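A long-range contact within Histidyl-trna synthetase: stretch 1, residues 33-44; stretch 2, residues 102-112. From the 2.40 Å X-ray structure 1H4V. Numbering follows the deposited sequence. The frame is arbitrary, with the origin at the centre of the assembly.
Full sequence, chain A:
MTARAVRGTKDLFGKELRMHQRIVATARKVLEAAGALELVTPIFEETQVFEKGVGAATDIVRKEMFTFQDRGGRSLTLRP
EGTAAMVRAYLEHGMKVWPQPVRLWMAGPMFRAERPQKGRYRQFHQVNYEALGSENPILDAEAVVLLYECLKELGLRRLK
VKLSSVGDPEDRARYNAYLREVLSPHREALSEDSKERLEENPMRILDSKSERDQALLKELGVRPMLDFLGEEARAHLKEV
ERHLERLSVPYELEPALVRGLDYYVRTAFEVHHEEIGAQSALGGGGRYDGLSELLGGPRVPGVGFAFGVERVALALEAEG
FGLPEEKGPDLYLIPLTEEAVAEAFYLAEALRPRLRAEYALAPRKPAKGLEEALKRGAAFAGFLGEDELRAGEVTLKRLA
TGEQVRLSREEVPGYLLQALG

Stretch 1 33-44: AAGALELVTPIF
Stretch 2 (102-112) VRLWMAGPMFR

Two segments whose touching residues lie at least 65 apart in sequence meet as a short parallel β pairing, continued beyond its last backbone hydrogen bond by side-chain packing around M106, P109 and F111. Stretch 2 is a strand from V102 to F111; the touching parts of the two stretches run 31° apart end to end, and 716 Å² is buried between them. The register pairs L37 with L104 (CA to CA 4.7 Å) and E38 with W105 (CA to CA 5.1 Å).

Three backbone hydrogen bonds hold it: L37 N donates to R103 O (2.8 Å, 167°), W105 N to L37 O (3.0 Å, 155°), and L39 N to W105 O (2.9 Å, 156°). L37 thus uses both its N and its O on residues flanking L104, as parallel pairing requires. CA-H...O contacts run alongside, from A36 CA to R103 O, L104 CA to L37 O (both 3.4 Å) and E38 CA to W105 O (3.5 Å). L37 (-100/135) and E38 (-76/134) are extended, as are L104 (-131/153) and W105 (-144/159).

Before the pairing, G35 turns at phi/psi 90/-4, where a CB would jam against the carbonyl O of A34. A34 O lies 3.4 Å from R103 CD; R103 is m, t, t with chi4 73°.

On one face, L37 (t, p) meets L104 (m, t), CB to CD2 4.2 Å. On the other, the end of the W105 side chain (chi1 80°, chi2 -86°) comes nearer to stretch 1, with E38 CB 3.4 Å from W105 NE1 and A36 CB 3.8 Å from W105 CD1. E38 is fully extended (t, t, chi3 -179°), and its carboxylate reaches a water that bridges the stretches: the water donates to E38 OE1 (2.6 Å) and accepts from A107 N (3.2 Å).

Past L39 the backbones separate: nearest CA atoms are 5.4 Å apart at L39 and M106, then 7.7 Å at I43 and P109. M106 (t, t, chi3 91°) helps fill the widening gap. Its CG lies 3.0 Å from L39 O, a tight approach, and its SD packs 3.8 Å from CD1 of L39 (t, m). T41 N donates a weak hydrogen bond to M106 SD (3.6 Å, 153°); T41 OG1 (chi1 p) is also 3.6 Å from M106 SD.

The contact ends at I43 (-66/-33; m, m), whose CB points sideways but whose side-chain end comes nearer. I43 CD1 touches P109 CG (C-gamma endo) and I43 CG2 touches CE2 of F111 (chi1 m, chi2 -82°), both at 3.8 Å.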

ATOM      1  N   ALA A  33      12.376  14.465  -0.833  1.00 17.56           N
ATOM      2  CA  ALA A  33      13.375  15.428  -1.283  1.00 16.29           C
ATOM      3  C   ALA A  33      13.637  16.372  -0.119  1.00 17.47           C
ATOM      4  O   ALA A  33      14.680  17.023  -0.063  1.00 21.45           O
ATOM      5  CB  ALA A  33      12.867  16.214  -2.476  1.00 12.30           C
ATOM      6  N   ALA A  34      12.683  16.454   0.809  1.00 15.55           N
ATOM      7  CA  ALA A  34      12.844  17.319   1.972  1.00 13.97           C
ATOM      8  C   ALA A  34      13.349  16.534   3.173  1.00 14.18           C
ATOM      9  O   ALA A  34      13.309  17.009   4.304  1.00 15.58           O
ATOM     10  CB  ALA A  34      11.555  18.002   2.301  1.00 11.95           C
ATOM     11  N   GLY A  35      13.825  15.320   2.923  1.00 14.30           N
ATOM     12  CA  GLY A  35      14.360  14.508   3.998  1.00 12.10           C
ATOM     13  C   GLY A  35      13.423  13.579   4.747  1.00 11.49           C
ATOM     14  O   GLY A  35      13.882  12.832   5.599  1.00 11.97           O
ATOM     15  N   ALA A  36      12.130  13.595   4.452  1.00 11.59           N
ATOM     16  CA  ALA A  36      11.218  12.712   5.176  1.00 13.65           C
ATOM     17  C   ALA A  36      11.524  11.241   4.900  1.00 14.70           C
ATOM     18  O   ALA A  36      11.848  10.864   3.783  1.00 17.04           O
ATOM     19  CB  ALA A  36       9.794  13.024   4.809  1.00 13.32           C
ATOM     20  N   LEU A  37      11.437  10.423   5.940  1.00 15.75           N
ATOM     21  CA  LEU A  37      11.689   8.983   5.849  1.00 16.07           C
ATOM     22  C   LEU A  37      10.329   8.274   5.765  1.00 15.61           C
ATOM     23  O   LEU A  37       9.410   8.614   6.509  1.00 13.97           O
ATOM     24  CB  LEU A  37      12.441   8.542   7.102  1.00 21.46           C
ATOM     25  CG  LEU A  37      12.844   7.086   7.318  1.00 32.55           C
ATOM     26  CD1 LEU A  37      13.772   6.618   6.197  1.00 37.32           C
ATOM     27  CD2 LEU A  37      13.551   6.981   8.671  1.00 36.82           C
ATOM     28  N   GLU A  38      10.184   7.302   4.871  1.00 14.28           N
ATOM     29  CA  GLU A  38       8.896   6.625   4.761  1.00 14.33           C
ATOM     30  C   GLU A  38       8.666   5.636   5.887  1.00 13.80           C
ATOM     31  O   GLU A  38       9.533   4.837   6.228  1.00 12.50           O
ATOM     32  CB  GLU A  38       8.726   5.891   3.420  1.00 15.77           C
ATOM     33  CG  GLU A  38       7.287   5.336   3.275  1.00 17.83           C
ATOM     34  CD  GLU A  38       6.983   4.702   1.926  1.00 23.81           C
ATOM     35  OE1 GLU A  38       5.830   4.253   1.739  1.00 23.33           O
ATOM     36  OE2 GLU A  38       7.877   4.646   1.052  1.00 26.07           O
ATOM     37  N   LEU A  39       7.474   5.689   6.455  1.00 14.01           N
ATOM     38  CA  LEU A  39       7.121   4.803   7.553  1.00 19.14           C
ATOM     39  C   LEU A  39       5.734   4.191   7.322  1.00 20.97           C
ATOM     40  O   LEU A  39       4.796   4.888   6.924  1.00 23.71           O
ATOM     41  CB  LEU A  39       7.150   5.612   8.854  1.00 21.50           C
ATOM     42  CG  LEU A  39       6.723   5.085  10.227  1.00 24.34           C
ATOM     43  CD1 LEU A  39       5.252   4.815  10.197  1.00 31.17           C
ATOM     44  CD2 LEU A  39       7.509   3.837  10.609  1.00 26.79           C
ATOM     45  N   VAL A  40       5.611   2.885   7.535  1.00 19.82           N
ATOM     46  CA  VAL A  40       4.314   2.227   7.388  1.00 17.40           C
ATOM     47  C   VAL A  40       3.931   1.607   8.738  1.00 17.89           C
ATOM     48  O   VAL A  40       4.614   0.704   9.224  1.00 18.80           O
ATOM     49  CB  VAL A  40       4.331   1.094   6.323  1.00 17.85           C
ATOM     50  CG1 VAL A  40       2.937   0.473   6.233  1.00 10.56           C
ATOM     51  CG2 VAL A  40       4.753   1.635   4.951  1.00 11.04           C
ATOM     52  N   THR A  41       2.858   2.097   9.354  1.00 15.20           N
ATOM     53  CA  THR A  41       2.423   1.545  10.632  1.00 13.78           C
ATOM     54  C   THR A  41       1.360   0.489  10.391  1.00 14.35           C
ATOM     55  O   THR A  41       0.847   0.354   9.276  1.00 13.06           O
ATOM     56  CB  THR A  41       1.833   2.626  11.555  1.00 14.82           C
ATOM     57  OG1 THR A  41       0.641   3.168  10.971  1.00 21.45           O
ATOM     58  CG2 THR A  41       2.835   3.735  11.767  1.00 12.66           C
ATOM     59  N   PRO A  42       1.015  -0.284  11.433  1.00 14.12           N
ATOM     60  CA  PRO A  42      -0.006  -1.322  11.267  1.00 13.65           C
ATOM     61  C   PRO A  42      -1.407  -0.769  11.017  1.00 13.77           C
ATOM     62  O   PRO A  42      -1.708   0.381  11.335  1.00 13.03           O
ATOM     63  CB  PRO A  42       0.081  -2.098  12.580  1.00 12.38           C
ATOM     64  CG  PRO A  42       1.527  -1.975  12.940  1.00 13.72           C
ATOM     65  CD  PRO A  42       1.770  -0.503  12.680  1.00 14.63           C
ATOM     66  N   ILE A  43      -2.257  -1.606  10.436  1.00 13.20           N
ATOM     67  CA  ILE A  43      -3.633  -1.229  10.154  1.00 14.14           C
ATOM     68  C   ILE A  43      -4.413  -1.009  11.462  1.00 13.85           C
ATOM     69  O   ILE A  43      -5.315  -0.182  11.524  1.00 12.93           O
ATOM     70  CB  ILE A  43      -4.320  -2.319   9.315  1.00 15.10           C
ATOM     71  CG1 ILE A  43      -3.648  -2.414   7.934  1.00 16.19           C
ATOM     72  CG2 ILE A  43      -5.798  -2.045   9.219  1.00 14.43           C
ATOM     73  CD1 ILE A  43      -3.804  -1.183   7.039  1.00 12.76           C
ATOM     74  N   PHE A  44      -4.073  -1.759  12.503  1.00 16.47           N
ATOM     75  CA  PHE A  44      -4.742  -1.597  13.793  1.00 19.30           C
ATOM     76  C   PHE A  44      -3.734  -1.500  14.924  1.00 20.83           C
ATOM     77  O   PHE A  44      -2.590  -1.942  14.795  1.00 21.36           O
ATOM     78  CB  PHE A  44      -5.735  -2.742  14.065  1.00 19.79           C
ATOM     79  CG  PHE A  44      -5.126  -4.124  14.046  1.00 20.33           C
ATOM     80  CD1 PHE A  44      -4.206  -4.517  15.011  1.00 20.78           C
ATOM     81  CD2 PHE A  44      -5.505  -5.044  13.072  1.00 22.80           C
ATOM     82  CE1 PHE A  44      -3.666  -5.812  15.010  1.00 21.17           C
ATOM     83  CE2 PHE A  44      -4.973  -6.340  13.060  1.00 27.23           C
ATOM     84  CZ  PHE A  44      -4.048  -6.723  14.036  1.00 23.13           C
ATOM     85  N   VAL A 102      13.120  14.645  13.352  1.00 19.15           N
ATOM     86  CA  VAL A 102      12.965  13.450  12.545  1.00 17.04           C
ATOM     87  C   VAL A 102      11.747  13.710  11.669  1.00 16.05           C
ATOM     88  O   VAL A 102      10.660  13.988  12.173  1.00 15.54           O
ATOM     89  CB  VAL A 102      12.719  12.212  13.412  1.00 18.44           C
ATOM     90  CG1 VAL A 102      12.546  10.994  12.533  1.00 14.30           C
ATOM     91  CG2 VAL A 102      13.884  12.029  14.382  1.00 15.74           C
ATOM     92  N   ARG A 103      11.945  13.655  10.359  1.00 13.30           N
ATOM     93  CA  ARG A 103      10.860  13.888   9.430  1.00 11.64           C
ATOM     94  C   ARG A 103      10.344  12.550   8.914  1.00 11.73           C
ATOM     95  O   ARG A 103      11.108  11.716   8.425  1.00 10.48           O
ATOM     96  CB  ARG A 103      11.336  14.779   8.273  1.00 11.36           C
ATOM     97  CG  ARG A 103      11.686  16.214   8.684  1.00 12.87           C
ATOM     98  CD  ARG A 103      12.011  17.057   7.448  1.00 17.81           C
ATOM     99  NE  ARG A 103      12.389  18.435   7.756  1.00 17.94           N
ATOM    100  CZ  ARG A 103      13.549  18.797   8.298  1.00 18.01           C
ATOM    101  NH1 ARG A 103      14.465  17.886   8.609  1.00 15.76           N
ATOM    102  NH2 ARG A 103      13.805  20.076   8.503  1.00 17.04           N
ATOM    103  N   LEU A 104       9.039  12.340   9.028  1.00 11.65           N
ATOM    104  CA  LEU A 104       8.447  11.080   8.578  1.00 11.09           C
ATOM    105  C   LEU A 104       7.235  11.324   7.699  1.00 10.56           C
ATOM    106  O   LEU A 104       6.561  12.351   7.808  1.00 12.71           O
ATOM    107  CB  LEU A 104       8.005  10.234   9.777  1.00  9.35           C
ATOM    108  CG  LEU A 104       8.995   9.964  10.916  1.00  7.79           C
ATOM    109  CD1 LEU A 104       8.219   9.453  12.119  1.00  9.11           C
ATOM    110  CD2 LEU A 104      10.045   8.964  10.495  1.00  2.95           C
ATOM    111  N   TRP A 105       6.960  10.384   6.810  1.00  9.38           N
ATOM    112  CA  TRP A 105       5.784  10.503   5.976  1.00  9.04           C
ATOM    113  C   TRP A 105       5.229   9.108   5.793  1.00 10.71           C
ATOM    114  O   TRP A 105       5.940   8.109   5.955  1.00  8.05           O
ATOM    115  CB  TRP A 105       6.088  11.162   4.623  1.00  7.38           C
ATOM    116  CG  TRP A 105       6.697  10.264   3.602  1.00  9.48           C
ATOM    117  CD1 TRP A 105       8.022   9.982   3.437  1.00  8.59           C
ATOM    118  CD2 TRP A 105       5.999   9.534   2.591  1.00 10.59           C
ATOM    119  NE1 TRP A 105       8.195   9.121   2.380  1.00 10.03           N
ATOM    120  CE2 TRP A 105       6.970   8.825   1.844  1.00 10.48           C
ATOM    121  CE3 TRP A 105       4.646   9.404   2.247  1.00 12.72           C
ATOM    122  CZ2 TRP A 105       6.633   8.000   0.760  1.00 11.47           C
ATOM    123  CZ3 TRP A 105       4.311   8.580   1.166  1.00 15.50           C
ATOM    124  CH2 TRP A 105       5.306   7.887   0.439  1.00 13.17           C
ATOM    125  N   MET A 106       3.949   9.051   5.452  1.00 12.50           N
ATOM    126  CA  MET A 106       3.269   7.788   5.283  1.00 13.42           C
ATOM    127  C   MET A 106       2.018   7.980   4.436  1.00 14.02           C
ATOM    128  O   MET A 106       1.402   9.049   4.419  1.00 13.85           O
ATOM    129  CB  MET A 106       2.908   7.249   6.675  1.00 18.53           C
ATOM    130  CG  MET A 106       2.008   6.022   6.736  1.00 21.90           C
ATOM    131  SD  MET A 106       1.901   5.428   8.460  1.00 34.34           S
ATOM    132  CE  MET A 106       0.459   6.311   9.099  1.00 24.39           C
ATOM    133  N   ALA A 107       1.661   6.932   3.713  1.00 12.96           N
ATOM    134  CA  ALA A 107       0.475   6.939   2.890  1.00 13.70           C
ATOM    135  C   ALA A 107      -0.208   5.621   3.196  1.00 15.27           C
ATOM    136  O   ALA A 107       0.443   4.580   3.261  1.00 16.87           O
ATOM    137  CB  ALA A 107       0.851   7.016   1.422  1.00 11.25           C
ATOM    138  N   GLY A 108      -1.515   5.651   3.402  1.00 16.05           N
ATOM    139  CA  GLY A 108      -2.201   4.406   3.681  1.00 14.62           C
ATOM    140  C   GLY A 108      -3.665   4.574   4.010  1.00 13.19           C
ATOM    141  O   GLY A 108      -4.165   5.687   4.078  1.00 15.06           O
ATOM    142  N   PRO A 109      -4.386   3.473   4.214  1.00 13.63           N
ATOM    143  CA  PRO A 109      -5.810   3.569   4.535  1.00 12.50           C
ATOM    144  C   PRO A 109      -6.106   4.004   5.971  1.00 13.59           C
ATOM    145  O   PRO A 109      -5.317   3.744   6.880  1.00 12.36           O
ATOM    146  CB  PRO A 109      -6.314   2.158   4.246  1.00 12.37           C
ATOM    147  CG  PRO A 109      -5.152   1.323   4.592  1.00 11.29           C
ATOM    148  CD  PRO A 109      -4.008   2.076   3.942  1.00  9.78           C
ATOM    149  N   MET A 110      -7.236   4.687   6.143  1.00 12.77           N
ATOM    150  CA  MET A 110      -7.715   5.135   7.441  1.00 15.41           C
ATOM    151  C   MET A 110      -9.155   4.631   7.503  1.00 16.13           C
ATOM    152  O   MET A 110      -9.787   4.365   6.478  1.00 15.70           O
ATOM    153  CB  MET A 110      -7.727   6.654   7.568  1.00 13.83           C
ATOM    154  CG  MET A 110      -6.381   7.310   7.436  1.00 20.78           C
ATOM    155  SD  MET A 110      -5.249   6.856   8.742  1.00 21.31           S
ATOM    156  CE  MET A 110      -3.631   7.433   8.058  1.00 16.03           C
ATOM    157  N   PHE A 111      -9.670   4.515   8.714  1.00 18.56           N
ATOM    158  CA  PHE A 111     -11.000   3.977   8.927  1.00 21.03           C
ATOM    159  C   PHE A 111     -11.829   4.877   9.812  1.00 22.03           C
ATOM    160  O   PHE A 111     -11.421   5.271  10.896  1.00 24.83           O
ATOM    161  CB  PHE A 111     -10.831   2.572   9.488  1.00 15.50           C
ATOM    162  CG  PHE A 111      -9.994   1.703   8.607  1.00 12.81           C
ATOM    163  CD1 PHE A 111     -10.565   1.063   7.507  1.00 13.53           C
ATOM    164  CD2 PHE A 111      -8.623   1.596   8.812  1.00 10.72           C
ATOM    165  CE1 PHE A 111      -9.781   0.323   6.619  1.00 10.36           C
ATOM    166  CE2 PHE A 111      -7.824   0.862   7.934  1.00  8.34           C
ATOM    167  CZ  PHE A 111      -8.403   0.225   6.833  1.00  8.76           C
ATOM    168  N   ARG A 112     -13.011   5.184   9.304  1.00 24.89           N
ATOM    169  CA  ARG A 112     -13.983   6.084   9.925  1.00 29.06           C
ATOM    170  C   ARG A 112     -15.289   5.285   9.980  1.00 30.26           C
ATOM    171  O   ARG A 112     -15.722   4.740   8.975  1.00 27.78           O
ATOM    172  CB  ARG A 112     -14.152   7.297   9.001  1.00 33.44           C
ATOM    173  CG  ARG A 112     -14.776   8.543   9.598  1.00 41.83           C
ATOM    174  CD  ARG A 112     -14.460   9.752   8.696  1.00 54.56           C
ATOM    175  NE  ARG A 112     -15.156   9.686   7.406  1.00 60.01           N
ATOM    176  CZ  ARG A 112     -14.741  10.321   6.304  1.00 62.84           C
ATOM    177  NH1 ARG A 112     -13.632  11.060   6.322  1.00 62.25           N
ATOM    178  NH2 ARG A 112     -15.435  10.258   5.175  1.00 64.28           N
TER
HETATM  179  O   HOH W   1       3.902   4.604   3.387  1.00 31.07           O